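Long-range contacts in beta-N-acetylhexosaminidase (Akkermansia muciniphila, PDB 6JEB), which hydrolyses terminal non-reducing N-acetylhexosamine residues from N-acetyl-beta-D-hexosaminides, including N-glycans and chitobiose: residues 33-41 with 51-61; 348-357 with 367-378. All coordinates share one frame; numbering follows the deposited sequence. Where two conformers were deposited one is given.

Interaction 1 of 2, residues 33-41 with 51-61; sequences TLETDAYRL and ASGGREGRIYG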
loop_
_atom_site.group_PDB
_atom_site.type_symbol
_atom_site.label_atom_id
_atom_site.label_comp_id
_atom_site.label_asym_id
_atom_site.label_seq_id
_atom_site.Cartn_x
_atom_site.Cartn_y
_atom_site.Cartn_z
ATOM N N THR A 33 -10.539 -25.063 -16.134
ATOM C CA THR A 33 -9.297 -24.965 -16.887
ATOM C C THR A 33 -8.502 -23.722 -16.514
ATOM O O THR A 33 -7.270 -23.723 -16.617
ATOM C CB THR A 33 -9.628 -24.936 -18.376
ATOM O OG1 THR A 33 -10.124 -23.635 -18.721
ATOM C CG2 THR A 33 -10.708 -25.955 -18.685
ATOM N N LEU A 34 -9.179 -22.659 -16.092
ATOM C CA LEU A 34 -8.518 -21.410 -15.756
ATOM C C LEU A 34 -8.091 -21.428 -14.295
ATOM O O LEU A 34 -8.751 -22.027 -13.443
ATOM C CB LEU A 34 -9.466 -20.229 -15.970
ATOM C CG LEU A 34 -9.807 -19.868 -17.419
ATOM C CD1 LEU A 34 -10.935 -18.836 -17.447
ATOM C CD2 LEU A 34 -8.582 -19.338 -18.141
ATOM N N GLU A 35 -6.977 -20.766 -14.011
ATOM C CA GLU A 35 -6.565 -20.612 -12.625
ATOM C C GLU A 35 -7.546 -19.698 -11.886
ATOM O O GLU A 35 -8.318 -18.949 -12.494
ATOM C CB GLU A 35 -5.138 -20.071 -12.551
ATOM C CG GLU A 35 -4.095 -20.979 -13.219
ATOM C CD GLU A 35 -4.026 -22.370 -12.606
ATOM O OE1 GLU A 35 -4.039 -22.477 -11.359
ATOM O OE2 GLU A 35 -3.955 -23.355 -13.376
ATOM N N THR A 36 -7.523 -19.771 -10.552
ATOM C CA THR A 36 -8.563 -19.103 -9.770
ATOM C C THR A 36 -8.494 -17.586 -9.871
ATOM O O THR A 36 -9.498 -16.918 -9.583
ATOM C CB THR A 36 -8.526 -19.535 -8.303
ATOM O OG1 THR A 36 -7.265 -19.174 -7.728
ATOM C CG2 THR A 36 -8.726 -21.042 -8.184
ATOM N N ASP A 37 -7.345 -17.038 -10.267
ATOM C CA ASP A 37 -7.147 -15.604 -10.446
ATOM C C ASP A 37 -7.260 -15.171 -11.904
ATOM O O ASP A 37 -6.934 -14.021 -12.226
ATOM C CB ASP A 37 -5.784 -15.176 -9.881
ATOM C CG ASP A 37 -4.612 -15.903 -10.548
ATOM O OD1 ASP A 37 -4.803 -17.013 -11.070
ATOM O OD2 ASP A 37 -3.487 -15.374 -10.540
ATOM N N ALA A 38 -7.738 -16.047 -12.787
ATOM C CA ALA A 38 -7.715 -15.815 -14.223
ATOM C C ALA A 38 -9.133 -15.736 -14.780
ATOM O O ALA A 38 -10.086 -16.282 -14.210
ATOM C CB ALA A 38 -6.942 -16.933 -14.930
ATOM N N TYR A 39 -9.276 -15.047 -15.911
ATOM C CA TYR A 39 -10.563 -14.986 -16.594
ATOM C C TYR A 39 -10.340 -14.979 -18.104
ATOM O O TYR A 39 -9.244 -14.684 -18.598
ATOM C CB TYR A 39 -11.424 -13.768 -16.151
ATOM C CG TYR A 39 -10.847 -12.453 -16.619
ATOM C CD1 TYR A 39 -11.182 -11.931 -17.867
ATOM C CD2 TYR A 39 -9.942 -11.745 -15.831
ATOM C CE1 TYR A 39 -10.634 -10.753 -18.323
ATOM C CE2 TYR A 39 -9.394 -10.558 -16.271
ATOM C CZ TYR A 39 -9.737 -10.071 -17.528
ATOM O OH TYR A 39 -9.179 -8.908 -18.001
ATOM N N ARG A 40 -11.405 -15.313 -18.827
ATOM C CA ARG A 40 -11.471 -15.161 -20.273
ATOM C C ARG A 40 -12.758 -14.414 -20.585
ATOM O O ARG A 40 -13.848 -14.863 -20.215
ATOM C CB ARG A 40 -11.466 -16.521 -20.969
ATOM C CG ARG A 40 -11.468 -16.425 -22.492
ATOM C CD ARG A 40 -11.678 -17.799 -23.150
ATOM N NE ARG A 40 -10.797 -18.820 -22.583
ATOM C CZ ARG A 40 -11.200 -19.844 -21.835
ATOM N NH1 ARG A 40 -12.492 -20.021 -21.568
ATOM N NH2 ARG A 40 -10.306 -20.703 -21.360
ATOM N N LEU A 41 -12.635 -13.265 -21.238
ATOM C CA LEU A 41 -13.783 -12.427 -21.559
ATOM C C LEU A 41 -13.865 -12.317 -23.069
ATOM O O LEU A 41 -12.922 -11.842 -23.709
ATOM C CB LEU A 41 -13.631 -11.049 -20.917
ATOM C CG LEU A 41 -14.772 -10.059 -21.150
ATOM C CD1 LEU A 41 -16.078 -10.555 -20.539
ATOM C CD2 LEU A 41 -14.401 -8.706 -20.572
ATOM N N ALA A 51 -15.773 -16.156 -18.545
ATOM C CA ALA A 51 -15.382 -17.400 -17.899
ATOM C C ALA A 51 -14.287 -17.061 -16.904
ATOM O O ALA A 51 -13.439 -16.212 -17.179
ATOM C CB ALA A 51 -14.838 -18.398 -18.927
ATOM N N SER A 52 -14.307 -17.698 -15.737
ATOM C CA SER A 52 -13.288 -17.411 -14.737
ATOM C C SER A 52 -12.951 -18.686 -13.984
ATOM O O SER A 52 -13.754 -19.619 -13.924
ATOM C CB SER A 52 -13.739 -16.299 -13.783
ATOM O OG SER A 52 -14.954 -16.650 -13.154
ATOM N N GLY A 53 -11.745 -18.728 -13.413
ATOM C CA GLY A 53 -11.345 -19.907 -12.666
ATOM C C GLY A 53 -11.767 -19.918 -11.215
ATOM O O GLY A 53 -11.641 -20.949 -10.544
ATOM N N GLY A 54 -12.252 -18.788 -10.715
ATOM C CA GLY A 54 -12.643 -18.676 -9.322
ATOM C C GLY A 54 -13.152 -17.276 -9.072
ATOM O O GLY A 54 -13.175 -16.432 -9.974
ATOM N N ARG A 55 -13.539 -17.031 -7.815
ATOM C CA ARG A 55 -14.141 -15.743 -7.481
ATOM C C ARG A 55 -13.179 -14.588 -7.744
ATOM O O ARG A 55 -13.608 -13.515 -8.188
ATOM C CB ARG A 55 -14.646 -15.734 -6.035
ATOM C CG ARG A 55 -15.761 -16.752 -5.719
ATOM C CD ARG A 55 -17.128 -16.424 -6.353
ATOM N NE ARG A 55 -17.783 -15.242 -5.788
ATOM C CZ ARG A 55 -19.021 -14.850 -6.090
ATOM N NH1 ARG A 55 -19.757 -15.545 -6.947
ATOM N NH2 ARG A 55 -19.527 -13.755 -5.539
ATOM N N GLU A 56 -11.884 -14.787 -7.495
ATOM C CA GLU A 56 -10.914 -13.717 -7.705
ATOM C C GLU A 56 -10.816 -13.348 -9.183
ATOM O O GLU A 56 -10.936 -12.170 -9.552
ATOM C CB GLU A 56 -9.549 -14.128 -7.152
ATOM C CG GLU A 56 -8.527 -13.034 -7.300
ATOM C CD GLU A 56 -7.137 -13.398 -6.804
ATOM O OE1 GLU A 56 -6.875 -14.569 -6.440
ATOM O OE2 GLU A 56 -6.282 -12.486 -6.789
ATOM N N GLY A 57 -10.610 -14.348 -10.045
ATOM C CA GLY A 57 -10.587 -14.080 -11.474
ATOM C C GLY A 57 -11.870 -13.444 -11.971
ATOM O O GLY A 57 -11.848 -12.609 -12.882
ATOM N N ARG A 58 -13.007 -13.843 -11.389
ATOM C CA ARG A 58 -14.289 -13.262 -11.779
ATOM C C ARG A 58 -14.349 -11.777 -11.440
ATOM O O ARG A 58 -14.820 -10.968 -12.252
ATOM C CB ARG A 58 -15.440 -14.027 -11.125
ATOM C CG ARG A 58 -16.810 -13.513 -11.521
ATOM C CD ARG A 58 -17.923 -14.454 -11.068
ATOM N NE ARG A 58 -19.218 -13.902 -11.439
ATOM C CZ ARG A 58 -19.888 -13.039 -10.683
ATOM N NH1 ARG A 58 -19.392 -12.669 -9.503
ATOM N NH2 ARG A 58 -21.048 -12.550 -11.101
ATOM N N ILE A 59 -13.884 -11.397 -10.247
ATOM C CA ILE A 59 -13.830 -9.980 -9.894
ATOM C C ILE A 59 -13.009 -9.219 -10.926
ATOM O O ILE A 59 -13.405 -8.143 -11.397
ATOM C CB ILE A 59 -13.271 -9.797 -8.468
ATOM C CG1 ILE A 59 -14.304 -10.245 -7.430
ATOM C CG2 ILE A 59 -12.850 -8.341 -8.227
ATOM C CD1 ILE A 59 -13.759 -10.362 -6.018
ATOM N N TYR A 60 -11.852 -9.773 -11.302
ATOM C CA TYR A 60 -11.012 -9.099 -12.289
ATOM C C TYR A 60 -11.697 -9.025 -13.648
ATOM O O TYR A 60 -11.622 -7.997 -14.324
ATOM C CB TYR A 60 -9.649 -9.782 -12.412
ATOM C CG TYR A 60 -8.869 -9.834 -11.116
ATOM C CD1 TYR A 60 -8.961 -8.807 -10.178
ATOM C CD2 TYR A 60 -8.045 -10.920 -10.819
ATOM C CE1 TYR A 60 -8.256 -8.862 -8.985
ATOM C CE2 TYR A 60 -7.334 -10.974 -9.641
ATOM C CZ TYR A 60 -7.446 -9.949 -8.722
ATOM O OH TYR A 60 -6.743 -10.023 -7.538
ATOM N N GLY A 61 -12.351 -10.108 -14.077
ATOM C CA GLY A 61 -13.045 -10.067 -15.357
ATOM C C GLY A 61 -14.144 -9.024 -15.382
ATOM O O GLY A 61 -14.331 -8.322 -16.382
HETATM O O HOH W 1 -10.912 -23.271 -11.542
HETATM O O HOH W 2 -7.912 -17.041 -6.147
#
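Tyr39 lays one ring face on the backbone of Gly61, whose CA stands 3.5 Å from the ring centroid and only 11° off the ring normal, a CH-pi contact made close by the lack of a side chain there. The ring springs from the first residue of strand 39-44 and reaches helix 55-73 because CG sits between the backbone N and the carbonyl carbon (chi1 69°). Beside it, CE2 of Tyr39 touches CB of Tyr60 at 3.9 Å.

Behind the ring runs an antiparallel hairpin. Arg40 and Ala51 form its hydrogen-bonded pair, Arg40 N giving to Ala51 O at 2.8 Å and Ala51 N to Arg40 O at 2.9 Å. On the face of Arg40 and Ala51, Leu34 sets CD1 against Ala51 CB. Gly53 N extends the pairing by donating to Ala38 O.

The type I turn from Glu35 to Ala38 then meets the helix start that follows Gly54, its N-cap. Thr36 O takes the first-turn N-H of Gly57 on a lone pair, at 2.8 Å, and the Gly53 and Gly57 alpha carbons press so near the turn's carbonyls that a beta carbon on either would clash. A water bridges Thr36 OG1 and Glu56 OE1, while Glu56 OE2 accepts from Tyr60 OH at 2.6 Å through its anti lone pair.

Further out, Lys87 forms a salt bridge with Asp37, and Thr64 bonds the Tyr39 hydroxyl. Packing and backbone hydrogen bonds within the family 20 domain 2 region thus join strand, turn and helix. Most of the polar links are backbone to backbone; Asp37 O, at the edge of the Tyr60 ring, is buried without a polar partner, which probably carries some energetic cost.

Interaction 2 of 2, residues 348-357 with 367-378; sequences SEYCYLDFPQ and MKTTTLQKCYDL. With ACM (acetamide), chain C.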
loop_
_atom_site.group_PDB
_atom_site.type_symbol
_atom_site.label_atom_id
_atom_site.label_comp_id
_atom_site.label_asym_id
_atom_site.label_seq_id
_atom_site.Cartn_x
_atom_site.Cartn_y
_atom_site.Cartn_z
ATOM N N SER A 348 11.366 3.497 -3.623
ATOM C CA SER A 348 10.978 4.900 -3.585
ATOM C C SER A 348 11.329 5.637 -4.870
ATOM O O SER A 348 10.814 6.734 -5.098
ATOM C CB SER A 348 11.606 5.588 -2.375
ATOM O OG SER A 348 13.019 5.598 -2.467
ATOM N N GLU A 349 12.186 5.061 -5.715
ATOM C CA GLU A 349 12.497 5.657 -7.011
ATOM C C GLU A 349 11.305 5.615 -7.961
ATOM O O GLU A 349 11.245 6.418 -8.901
ATOM C CB GLU A 349 13.700 4.934 -7.634
ATOM C CG GLU A 349 14.227 5.519 -8.945
ATOM C CD GLU A 349 15.554 4.904 -9.383
ATOM O OE1 GLU A 349 16.330 4.488 -8.499
ATOM O OE2 GLU A 349 15.827 4.841 -10.606
ATOM N N TYR A 350 10.357 4.702 -7.734
ATOM C CA TYR A 350 9.242 4.479 -8.648
ATOM C C TYR A 350 7.885 4.518 -7.960
ATOM O O TYR A 350 6.868 4.807 -8.607
ATOM C CB TYR A 350 9.360 3.092 -9.294
ATOM C CG TYR A 350 10.594 2.887 -10.129
ATOM C CD1 TYR A 350 11.763 2.396 -9.563
ATOM C CD2 TYR A 350 10.590 3.176 -11.489
ATOM C CE1 TYR A 350 12.898 2.204 -10.321
ATOM C CE2 TYR A 350 11.725 2.981 -12.263
ATOM C CZ TYR A 350 12.874 2.496 -11.671
ATOM O OH TYR A 350 14.007 2.305 -12.427
ATOM N N CYS A 351 7.847 4.192 -6.665
ATOM C CA CYS A 351 6.603 3.806 -6.007
ATOM C C CYS A 351 6.166 4.748 -4.908
ATOM O O CYS A 351 5.067 4.562 -4.364
ATOM C CB CYS A 351 6.736 2.409 -5.382
ATOM S SG CYS A 351 7.157 1.113 -6.550
ATOM N N TYR A 352 6.988 5.730 -4.546
ATOM C CA TYR A 352 6.656 6.657 -3.468
ATOM C C TYR A 352 5.833 7.785 -4.078
ATOM O O TYR A 352 6.377 8.737 -4.646
ATOM C CB TYR A 352 7.928 7.128 -2.761
ATOM C CG TYR A 352 8.281 6.241 -1.586
ATOM C CD1 TYR A 352 8.078 4.859 -1.648
ATOM C CD2 TYR A 352 8.809 6.775 -0.411
ATOM C CE1 TYR A 352 8.383 4.036 -0.573
ATOM C CE2 TYR A 352 9.120 5.960 0.670
ATOM C CZ TYR A 352 8.895 4.592 0.584
ATOM O OH TYR A 352 9.176 3.786 1.662
ATOM N N LEU A 353 4.508 7.672 -3.969
ATOM C CA LEU A 353 3.625 8.595 -4.668
ATOM C C LEU A 353 3.398 9.891 -3.901
ATOM O O LEU A 353 2.662 10.761 -4.387
ATOM C CB LEU A 353 2.307 7.910 -5.042
ATOM C CG LEU A 353 2.510 6.631 -5.868
ATOM C CD1 LEU A 353 1.179 6.062 -6.350
ATOM C CD2 LEU A 353 3.478 6.859 -7.053
ATOM N N ASP A 354 4.017 10.048 -2.729
ATOM C CA ASP A 354 4.056 11.364 -2.110
ATOM C C ASP A 354 4.976 12.322 -2.861
ATOM O O ASP A 354 4.829 13.540 -2.714
ATOM C CB ASP A 354 4.442 11.258 -0.624
ATOM C CG ASP A 354 5.742 10.489 -0.389
ATOM O OD1 ASP A 354 5.993 9.477 -1.081
ATOM O OD2 ASP A 354 6.512 10.888 0.517
ATOM N N PHE A 355 5.902 11.806 -3.673
ATOM C CA PHE A 355 6.830 12.675 -4.386
ATOM C C PHE A 355 6.083 13.404 -5.505
ATOM O O PHE A 355 5.105 12.881 -6.046
ATOM C CB PHE A 355 7.974 11.856 -4.997
ATOM C CG PHE A 355 8.887 11.175 -3.984
ATOM C CD1 PHE A 355 8.719 11.343 -2.615
ATOM C CD2 PHE A 355 9.914 10.354 -4.426
ATOM C CE1 PHE A 355 9.569 10.708 -1.699
ATOM C CE2 PHE A 355 10.766 9.716 -3.525
ATOM C CZ PHE A 355 10.592 9.896 -2.159
ATOM N N PRO A 356 6.510 14.620 -5.861
ATOM C CA PRO A 356 5.811 15.356 -6.925
ATOM C C PRO A 356 5.929 14.634 -8.261
ATOM O O PRO A 356 6.945 14.003 -8.562
ATOM C CB PRO A 356 6.530 16.712 -6.954
ATOM C CG PRO A 356 7.901 16.426 -6.394
ATOM C CD PRO A 356 7.670 15.366 -5.336
ATOM N N GLN A 357 4.869 14.732 -9.072
ATOM C CA GLN A 357 4.845 14.032 -10.353
ATOM C C GLN A 357 5.255 14.901 -11.534
ATOM O O GLN A 357 5.548 14.360 -12.606
ATOM C CB GLN A 357 3.475 13.407 -10.619
ATOM C CG GLN A 357 2.343 14.395 -10.880
ATOM C CD GLN A 357 1.010 13.788 -10.500
ATOM O OE1 GLN A 357 0.487 12.934 -11.212
ATOM N NE2 GLN A 357 0.476 14.191 -9.351
ATOM N N MET A 367 12.195 16.331 -1.902
ATOM C CA MET A 367 11.687 15.220 -2.700
ATOM C C MET A 367 12.132 15.335 -4.152
ATOM O O MET A 367 12.036 16.406 -4.763
ATOM C CB MET A 367 10.163 15.185 -2.665
ATOM C CG MET A 367 9.552 14.899 -1.314
ATOM S SD MET A 367 7.770 15.015 -1.500
ATOM C CE MET A 367 7.209 14.426 0.100
ATOM N N LYS A 368 12.602 14.222 -4.709
ATOM C CA LYS A 368 12.813 14.151 -6.145
ATOM C C LYS A 368 11.470 14.047 -6.861
ATOM O O LYS A 368 10.442 13.700 -6.274
ATOM C CB LYS A 368 13.670 12.936 -6.510
ATOM C CG LYS A 368 12.898 11.623 -6.629
ATOM C CD LYS A 368 13.756 10.540 -7.276
ATOM C CE LYS A 368 12.986 9.235 -7.498
ATOM N NZ LYS A 368 12.199 9.186 -8.779
ATOM N N THR A 369 11.484 14.361 -8.151
ATOM C CA THR A 369 10.302 14.195 -8.984
ATOM C C THR A 369 10.248 12.760 -9.494
ATOM O O THR A 369 11.265 12.217 -9.937
ATOM C CB THR A 369 10.350 15.180 -10.153
ATOM O OG1 THR A 369 10.369 16.514 -9.637
ATOM C CG2 THR A 369 9.133 15.012 -11.066
ATOM N N THR A 370 9.071 12.140 -9.402
ATOM C CA THR A 370 8.808 10.851 -10.035
ATOM C C THR A 370 7.683 11.067 -11.039
ATOM O O THR A 370 6.509 11.137 -10.660
ATOM C CB THR A 370 8.433 9.786 -9.011
ATOM O OG1 THR A 370 9.486 9.660 -8.041
ATOM C CG2 THR A 370 8.205 8.439 -9.716
ATOM N N THR A 371 8.038 11.190 -12.315
ATOM C CA THR A 371 7.026 11.419 -13.331
ATOM C C THR A 371 6.262 10.129 -13.611
ATOM O O THR A 371 6.674 9.026 -13.228
ATOM C CB THR A 371 7.666 11.892 -14.636
ATOM O OG1 THR A 371 8.514 10.856 -15.149
ATOM C CG2 THR A 371 8.467 13.178 -14.422
ATOM N N LEU A 372 5.126 10.287 -14.293
ATOM C CA LEU A 372 4.359 9.130 -14.740
ATOM C C LEU A 372 5.207 8.216 -15.616
ATOM O O LEU A 372 5.153 6.988 -15.481
ATOM C CB LEU A 372 3.122 9.606 -15.501
ATOM C CG LEU A 372 2.236 8.505 -16.063
ATOM C CD1 LEU A 372 1.650 7.668 -14.918
ATOM C CD2 LEU A 372 1.154 9.135 -16.911
ATOM N N GLN A 373 6.015 8.799 -16.506
ATOM C CA GLN A 373 6.865 7.988 -17.374
ATOM C C GLN A 373 7.910 7.220 -16.573
ATOM O O GLN A 373 8.182 6.048 -16.862
ATOM C CB GLN A 373 7.530 8.869 -18.432
ATOM C CG GLN A 373 8.262 8.075 -19.492
ATOM C CD GLN A 373 8.653 8.920 -20.692
ATOM O OE1 GLN A 373 8.325 10.105 -20.769
ATOM N NE2 GLN A 373 9.348 8.309 -21.639
ATOM N N LYS A 374 8.507 7.861 -15.565
ATOM C CA LYS A 374 9.465 7.170 -14.707
ATOM C C LYS A 374 8.793 6.015 -13.983
ATOM O O LYS A 374 9.321 4.896 -13.929
ATOM C CB LYS A 374 10.049 8.158 -13.692
ATOM C CG LYS A 374 10.871 7.500 -12.588
ATOM C CD LYS A 374 12.098 6.811 -13.160
ATOM C CE LYS A 374 13.010 6.322 -12.054
ATOM N NZ LYS A 374 14.316 5.833 -12.581
ATOM N N CYS A 375 7.618 6.282 -13.412
ATOM C CA CYS A 375 6.866 5.243 -12.729
ATOM C C CYS A 375 6.632 4.042 -13.643
ATOM O O CYS A 375 6.846 2.890 -13.238
ATOM C CB CYS A 375 5.550 5.853 -12.257
ATOM S SG CYS A 375 4.590 4.816 -11.204
ATOM N N TYR A 376 6.188 4.294 -14.880
ATOM C CA TYR A 376 5.909 3.212 -15.816
ATOM C C TYR A 376 7.159 2.411 -16.176
ATOM O O TYR A 376 7.043 1.257 -16.611
ATOM C CB TYR A 376 5.195 3.735 -17.077
ATOM C CG TYR A 376 4.617 2.576 -17.845
ATOM C CD1 TYR A 376 3.404 2.021 -17.465
ATOM C CD2 TYR A 376 5.322 1.975 -18.883
ATOM C CE1 TYR A 376 2.894 0.915 -18.101
ATOM C CE2 TYR A 376 4.818 0.869 -19.532
ATOM C CZ TYR A 376 3.600 0.342 -19.140
ATOM O OH TYR A 376 3.097 -0.768 -19.777
ATOM N N ASP A 377 8.350 2.983 -15.991
ATOM C CA ASP A 377 9.556 2.227 -16.290
ATOM C C ASP A 377 9.807 1.091 -15.302
ATOM O O ASP A 377 10.721 0.295 -15.531
ATOM C CB ASP A 377 10.763 3.165 -16.360
ATOM C CG ASP A 377 11.913 2.576 -17.153
ATOM O OD1 ASP A 377 11.684 2.121 -18.296
ATOM O OD2 ASP A 377 13.048 2.568 -16.637
ATOM N N LEU A 378 9.016 0.982 -14.236
ATOM C CA LEU A 378 9.249 -0.038 -13.218
ATOM C C LEU A 378 8.950 -1.437 -13.749
ATOM O O LEU A 378 7.829 -1.722 -14.185
ATOM C CB LEU A 378 8.381 0.232 -11.995
ATOM C CG LEU A 378 8.469 -0.842 -10.908
ATOM C CD1 LEU A 378 9.878 -0.891 -10.312
ATOM C CD2 LEU A 378 7.426 -0.584 -9.830
HETATM C C1 ACM C . 9.577 4.556 4.914
HETATM O O ACM C . 9.638 5.183 3.904
HETATM N N ACM C . 9.843 5.228 6.146
HETATM C C2 ACM C . 9.240 3.077 4.966
HETATM O O HOH W 3 8.609 7.853 -6.229
HETATM O O HOH W 4 13.997 4.409 -15.055
HETATM O O HOH W 5 13.637 0.671 -14.560
HETATM O O HOH W 6 4.040 12.978 -14.363
#
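Tyr350, in the loop that follows strand 342-345 of the catalytic TIM barrel, fills a groove between Lys374 and Leu378 of 367-378. Leu378 CD1 lies over one ring face, 4.1 Å from the centroid, and Lys374 CE covers the opposite face, both as CH-pi contacts. Lys374 bends at chi2 (63°), crosses the ring at about a right angle and carries NZ on to Glu349 OE2, a salt bridge of 2.7 Å. With an alanine at Tyr350 the slot between these two side chains would probably gape, leaving the lysine's aliphatic arm free to swing and loosening its hold on Glu349.

The second bump is Phe355. Its CD1 meets Met367 CG at 3.9 Å, CB rests on Lys368 O, and Thr370 OG1 sits at the ring edge; the Met367 sulfur stands obliquely to the ring in a Met-aromatic contact. Met367 also lays CB against Pro356 CD and runs on to Asp354, where CE touches OD2. Past Phe355, Thr370 N gives to Pro356 O nearly along the C=O axis.

The same loop carries substrate-binding residues: Tyr352, Leu353 and Asp354 bind substrate, and Tyr352 OH donates to the acetamide oxygen, while Asp257 also hydrogen-bonds the acetamide. Arg417, from helix 417-426, bonds the carbonyls of Phe355 and Thr370 and so straddles both segments. Lys368, bent at chi4 (85°), spends its ammonium on Glu349 O at 2.9 Å and on Thr370 OG1, also at 2.9 Å.

How the interactions relate
From the N terminus the chain meets interaction 1 first: residues 33-41 enter strand 39-44, then the chain turns back along strand 47-52, whose last residues open 51-61, and goes on into helix 55-73, closing a short hairpin loop. It then builds most of the catalytic barrel before interaction 2, where 348-357, following strand 342-345, is met by 367-378 after a nine-residue loop without regular structure. Neither contact nests in or crosses the other; the centres of interactions 1 and 2 are 31 Å apart. The first joins hairpin and helix of the domain 2 region, with Tyr60 reaching Trp426 of the catalytic domain; the second ties a substrate-binding loop to 367-371 and the short helix 372-376 that follows.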